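Local atomic coordinates of tail protein, 43 kDa (Neisseria meningitidis MC58, PDB entry 3D37), a protein that is of unknown function but probably serves as a structural component of a phage-like tail or baseplate. Residues 187-192 / 282-287; 301-306 / 333-338. One frame throughout, in Å; residues are numbered along the deposited sequence.

Interaction 1: 187-192 / 282-287; sequences ATLCWS and ITVGGH
L189 swings its CG to the side of its backbone N, opposite the carbonyl carbon (chi1 -61°). From there the chain runs on extended (chi2 175°). Together the two torsions carry CD1 out from strand 187-191 toward strand 278-285. On that strand, CG2 is the methyl of I282 that meets L189. In V284 it is CG1.

The three groups meet through methyls alone. L189 CD1 lies 4.1 Å from V284 CG1. The same CD1 lies 4.2 Å from I282 CG2. One leucine methyl therefore touches two residues that stand two apart on the facing strand, with their side chains on the same face. The side chains of L189 and V284 run at about a right angle to each other; those of L189 and I282 meet at a slant. The backbones stay well apart, with L189 CA 8.8 Å from V284 CA. The contact is van der Waals packing and is small, at 102 Å² for both sides together.

All three residues are buried. L189 also packs on V301 and L333, and I282 also touches V303 and L335. C190 points away from the 282-287 segment, and its SG forms the disulfide with C198. W191 makes cation-pi contacts with K80 and K82 of a second subunit, so the same strand reaches a subunit interface.

Strand 187-191 runs parallel to strand 300-305, whereas strand 278-285 pairs with 202-208 and 330-337. Strands 187-191 and 278-285 thus pack face to face through buried apolar side chains, consistent with the barrel-like domains of the phage-barrel clan to which this protein's families belong.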
loop_
_atom_site.group_PDB
_atom_site.type_symbol
_atom_site.label_atom_id
_atom_site.label_comp_id
_atom_site.label_asym_id
_atom_site.label_seq_id
_atom_site.Cartn_x
_atom_site.Cartn_y
_atom_site.Cartn_z
ATOM N N ALA A 187 -28.380 7.940 25.522
ATOM C CA ALA A 187 -27.123 8.619 25.350
ATOM C C ALA A 187 -27.335 9.812 24.423
ATOM O O ALA A 187 -28.275 9.825 23.627
ATOM C CB ALA A 187 -26.084 7.665 24.757
ATOM N N THR A 188 -26.476 10.813 24.597
ATOM C CA THR A 188 -26.299 11.922 23.704
ATOM C C THR A 188 -24.889 11.868 23.153
ATOM O O THR A 188 -23.886 11.918 23.893
ATOM C CB THR A 188 -26.511 13.253 24.386
ATOM O OG1 THR A 188 -27.878 13.335 24.792
ATOM C CG2 THR A 188 -26.186 14.389 23.433
ATOM N N LEU A 189 -24.809 11.723 21.835
ATOM C CA LEU A 189 -23.529 11.704 21.154
ATOM C C LEU A 189 -23.396 12.998 20.370
ATOM O O LEU A 189 -24.361 13.507 19.827
ATOM C CB LEU A 189 -23.455 10.529 20.234
ATOM C CG LEU A 189 -23.578 9.142 20.862
ATOM C CD1 LEU A 189 -23.596 8.129 19.745
ATOM C CD2 LEU A 189 -22.461 8.834 21.849
ATOM N N CYS A 190 -22.196 13.542 20.324
ATOM C CA CYS A 190 -21.975 14.788 19.608
ATOM C C CYS A 190 -20.664 14.774 18.843
ATOM O O CYS A 190 -19.730 14.020 19.146
ATOM C CB CYS A 190 -22.101 16.027 20.543
ATOM S SG CYS A 190 -20.816 16.255 21.833
ATOM N N TRP A 191 -20.665 15.569 17.779
ATOM C CA TRP A 191 -19.538 15.727 16.880
ATOM C C TRP A 191 -18.980 17.112 17.056
ATOM O O TRP A 191 -19.723 18.089 17.003
ATOM C CB TRP A 191 -19.958 15.596 15.420
ATOM C CG TRP A 191 -18.884 16.037 14.524
ATOM C CD1 TRP A 191 -18.658 17.304 14.072
ATOM C CD2 TRP A 191 -17.811 15.234 14.031
ATOM N NE1 TRP A 191 -17.512 17.336 13.323
ATOM C CE2 TRP A 191 -16.978 16.075 13.270
ATOM C CE3 TRP A 191 -17.464 13.898 14.177
ATOM C CZ2 TRP A 191 -15.839 15.603 12.625
ATOM C CZ3 TRP A 191 -16.349 13.416 13.525
ATOM C CH2 TRP A 191 -15.541 14.263 12.768
ATOM N N SER A 192 -17.668 17.204 17.243
ATOM C CA SER A 192 -16.988 18.496 17.251
ATOM C C SER A 192 -15.489 18.383 16.931
ATOM O O SER A 192 -14.791 17.530 17.469
ATOM C CB SER A 192 -17.190 19.192 18.595
ATOM O OG SER A 192 -16.547 20.451 18.580
ATOM N N ILE A 282 -22.948 6.233 12.811
ATOM C CA ILE A 282 -21.972 6.849 13.705
ATOM C C ILE A 282 -21.002 5.809 14.237
ATOM O O ILE A 282 -21.396 4.730 14.675
ATOM C CB ILE A 282 -22.699 7.560 14.862
ATOM C CG1 ILE A 282 -23.431 8.780 14.306
ATOM C CG2 ILE A 282 -21.701 7.893 16.031
ATOM C CD1 ILE A 282 -24.331 9.481 15.267
ATOM N N THR A 283 -19.721 6.128 14.215
ATOM C CA THR A 283 -18.739 5.289 14.828
ATOM C C THR A 283 -18.196 5.964 16.134
ATOM O O THR A 283 -17.862 7.170 16.108
ATOM C CB THR A 283 -17.601 4.980 13.823
ATOM O OG1 THR A 283 -18.179 4.435 12.609
ATOM C CG2 THR A 283 -16.630 3.980 14.431
ATOM N N VAL A 284 -18.187 5.176 17.232
ATOM C CA VAL A 284 -17.739 5.576 18.561
ATOM C C VAL A 284 -16.674 4.641 19.062
ATOM O O VAL A 284 -16.560 3.510 18.621
ATOM C CB VAL A 284 -18.865 5.741 19.616
ATOM C CG1 VAL A 284 -19.725 6.929 19.283
ATOM C CG2 VAL A 284 -19.700 4.420 19.788
ATOM N N GLY A 285 -15.832 5.138 19.978
ATOM C CA GLY A 285 -14.812 4.283 20.571
ATOM C C GLY A 285 -15.533 3.523 21.687
ATOM O O GLY A 285 -16.482 4.016 22.226
ATOM N N GLY A 286 -15.052 2.341 22.036
ATOM C CA GLY A 286 -15.725 1.499 23.075
ATOM C C GLY A 286 -16.941 0.751 22.547
ATOM O O GLY A 286 -17.276 0.822 21.345
ATOM N N HIS A 287 -17.601 0.064 23.480
ATOM C CA HIS A 287 -18.801 -0.702 23.292
ATOM C C HIS A 287 -19.970 -0.321 24.206
ATOM O O HIS A 287 -21.062 -0.837 24.042
ATOM C CB HIS A 287 -18.502 -2.172 23.473
ATOM C CG HIS A 287 -17.570 -2.709 22.427
ATOM N ND1 HIS A 287 -16.766 -3.802 22.647
ATOM C CD2 HIS A 287 -17.258 -2.256 21.194
ATOM C CE1 HIS A 287 -16.018 -4.013 21.581
ATOM N NE2 HIS A 287 -16.342 -3.122 20.670
#

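Interaction 2: 301-306 / 333-338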
loop_
_atom_site.group_PDB
_atom_site.type_symbol
_atom_site.label_atom_id
_atom_site.label_comp_id
_atom_site.label_asym_id
_atom_site.label_seq_id
_atom_site.Cartn_x
_atom_site.Cartn_y
_atom_site.Cartn_z
ATOM N N VAL A 301 -30.989 7.336 20.490
ATOM C CA VAL A 301 -29.775 8.072 20.688
ATOM C C VAL A 301 -29.993 9.526 20.241
ATOM O O VAL A 301 -30.454 9.803 19.108
ATOM C CB VAL A 301 -28.548 7.427 19.919
ATOM C CG1 VAL A 301 -27.277 8.176 20.273
ATOM C CG2 VAL A 301 -28.395 5.935 20.245
ATOM N N HIS A 302 -29.746 10.451 21.165
ATOM C CA HIS A 302 -29.778 11.858 20.841
ATOM C C HIS A 302 -28.451 12.234 20.195
ATOM O O HIS A 302 -27.363 11.975 20.749
ATOM C CB HIS A 302 -30.050 12.675 22.120
ATOM C CG HIS A 302 -30.081 14.148 21.903
ATOM N ND1 HIS A 302 -29.681 15.044 22.865
ATOM C CD2 HIS A 302 -30.488 14.887 20.846
ATOM C CE1 HIS A 302 -29.864 16.275 22.421
ATOM N NE2 HIS A 302 -30.353 16.206 21.197
ATOM N N VAL A 303 -28.510 12.784 18.991
ATOM C CA VAL A 303 -27.285 13.182 18.265
ATOM C C VAL A 303 -27.221 14.683 18.048
ATOM O O VAL A 303 -28.203 15.284 17.594
ATOM C CB VAL A 303 -27.172 12.452 16.880
ATOM C CG1 VAL A 303 -25.902 12.900 16.086
ATOM C CG2 VAL A 303 -27.181 10.929 17.068
ATOM N N ILE A 304 -26.062 15.274 18.379
ATOM C CA ILE A 304 -25.791 16.694 18.103
ATOM C C ILE A 304 -24.560 16.882 17.205
ATOM O O ILE A 304 -23.454 16.397 17.480
ATOM C CB ILE A 304 -25.686 17.566 19.395
ATOM C CG1 ILE A 304 -26.918 17.373 20.268
ATOM C CG2 ILE A 304 -25.514 19.095 19.050
ATOM C CD1 ILE A 304 -26.682 17.843 21.715
ATOM N N ASP A 305 -24.774 17.574 16.103
ATOM C CA ASP A 305 -23.672 18.012 15.253
ATOM C C ASP A 305 -23.960 19.461 14.903
ATOM O O ASP A 305 -24.734 19.735 13.998
ATOM C CB ASP A 305 -23.605 17.144 13.999
ATOM C CG ASP A 305 -22.430 17.467 13.121
ATOM O OD1 ASP A 305 -21.850 18.571 13.258
ATOM O OD2 ASP A 305 -22.036 16.574 12.322
ATOM N N ASP A 306 -23.355 20.378 15.649
ATOM C CA ASP A 306 -23.509 21.819 15.379
ATOM C C ASP A 306 -23.044 22.222 13.980
ATOM O O ASP A 306 -23.724 22.989 13.314
ATOM C CB ASP A 306 -22.792 22.657 16.445
ATOM C CG ASP A 306 -23.580 22.733 17.777
ATOM O OD1 ASP A 306 -24.690 22.206 17.880
ATOM O OD2 ASP A 306 -23.069 23.349 18.733
ATOM N N LEU A 333 -22.801 2.387 14.803
ATOM C CA LEU A 333 -24.197 2.584 15.174
ATOM C C LEU A 333 -24.994 2.992 13.926
ATOM O O LEU A 333 -24.731 4.052 13.346
ATOM C CB LEU A 333 -24.322 3.637 16.281
ATOM C CG LEU A 333 -23.433 3.468 17.549
ATOM C CD1 LEU A 333 -23.501 4.757 18.363
ATOM C CD2 LEU A 333 -23.867 2.243 18.359
ATOM N N ARG A 334 -25.880 2.116 13.470
ATOM C CA ARG A 334 -26.678 2.371 12.260
ATOM C C ARG A 334 -28.013 2.903 12.724
ATOM O O ARG A 334 -28.849 2.184 13.220
ATOM C CB ARG A 334 -26.836 1.108 11.399
ATOM C CG ARG A 334 -25.449 0.576 10.996
ATOM C CD ARG A 334 -25.535 -0.511 9.905
ATOM N NE ARG A 334 -26.167 -1.726 10.392
ATOM C CZ ARG A 334 -25.518 -2.760 10.906
ATOM N NH1 ARG A 334 -24.193 -2.748 11.063
ATOM N NH2 ARG A 334 -26.198 -3.800 11.320
ATOM N N LEU A 335 -28.162 4.206 12.571
ATOM C CA LEU A 335 -29.257 4.971 13.107
ATOM C C LEU A 335 -30.260 5.387 12.024
ATOM O O LEU A 335 -29.903 5.688 10.870
ATOM C CB LEU A 335 -28.684 6.167 13.839
ATOM C CG LEU A 335 -27.939 5.868 15.132
ATOM C CD1 LEU A 335 -27.004 7.005 15.502
ATOM C CD2 LEU A 335 -28.967 5.549 16.278
ATOM N N LYS A 336 -31.531 5.394 12.406
ATOM C CA LYS A 336 -32.623 5.686 11.516
ATOM C C LYS A 336 -33.482 6.771 12.110
ATOM O O LYS A 336 -33.439 7.007 13.316
ATOM C CB LYS A 336 -33.462 4.414 11.272
ATOM C CG LYS A 336 -32.675 3.260 10.562
ATOM C CD LYS A 336 -32.534 3.626 9.077
ATOM C CE LYS A 336 -32.088 2.542 8.179
ATOM N NZ LYS A 336 -32.045 3.042 6.789
ATOM N N GLU A 337 -34.241 7.448 11.240
ATOM C CA GLU A 337 -35.269 8.374 11.655
ATOM C C GLU A 337 -36.121 7.771 12.782
ATOM O O GLU A 337 -36.598 6.617 12.713
ATOM C CB GLU A 337 -36.170 8.731 10.474
ATOM C CG GLU A 337 -37.180 9.824 10.739
ATOM C CD GLU A 337 -38.012 10.211 9.518
ATOM O OE1 GLU A 337 -37.904 9.574 8.441
ATOM O OE2 GLU A 337 -38.835 11.126 9.685
ATOM N N ASP A 338 -36.358 8.591 13.797
ATOM C CA ASP A 338 -37.180 8.197 14.957
ATOM C C ASP A 338 -38.667 8.071 14.681
ATOM O O ASP A 338 -39.225 8.785 13.860
ATOM C CB ASP A 338 -36.920 9.223 16.059
ATOM C CG ASP A 338 -37.355 8.762 17.446
ATOM O OD1 ASP A 338 -37.169 7.572 17.768
ATOM O OD2 ASP A 338 -37.845 9.651 18.192
#
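V301 and L335 set their side chains at about a right angle between strands 300-305 and 330-337. L335 reaches over with CD2, which lies 4.0 Å from V301 CG2 and 4.1 Å from V301 CB. The valine is thus met on one branch and at its branch point. Its CG1 is anti to the backbone N (chi1 -175°), which puts CG2 on the side where the leucine arrives. The other leucine methyl is used as well: L335 CD1 lies 4.2 Å from V303 CG2. The fork of L335 therefore spans two valines, two positions apart on one strand, whose side chains both point toward it. These strands are not paired with each other. Both pair antiparallel with the long strand 310-324, and their apolar faces meet inside the C-terminal domain, whose family belongs to the phage-barrel clan. L316 and L280 also pack on L335, while F314 packs on V303. R334, next to L335 in the chain, forms salt bridges with D28 and D30. D305, beyond the valines, makes a salt bridge with K80 of a second subunit.

Interactions 1 and 2 belong to one apolar interior, with centres 10 Å apart. Their strands are neighbours in pairs. Strand 187-191 lies beside 300-305, where L189 N is 2.8 Å from H302 O, a probable hydrogen bond. Strand 278-285 lies beside 330-337, where I282 O is 2.7 Å from L333 N, another probable hydrogen bond. Each interaction thus crosses between the same two strand pairs, and residues of one pack directly on residues of the other. T188 OG1 also hydrogen-bonds H302 ND1. C190 CB packs 3.4 Å from I304 O. W191 CD1 is 3.5 Å from D305 OD1, and this pair lies at the interface where K80 of the second subunit meets both.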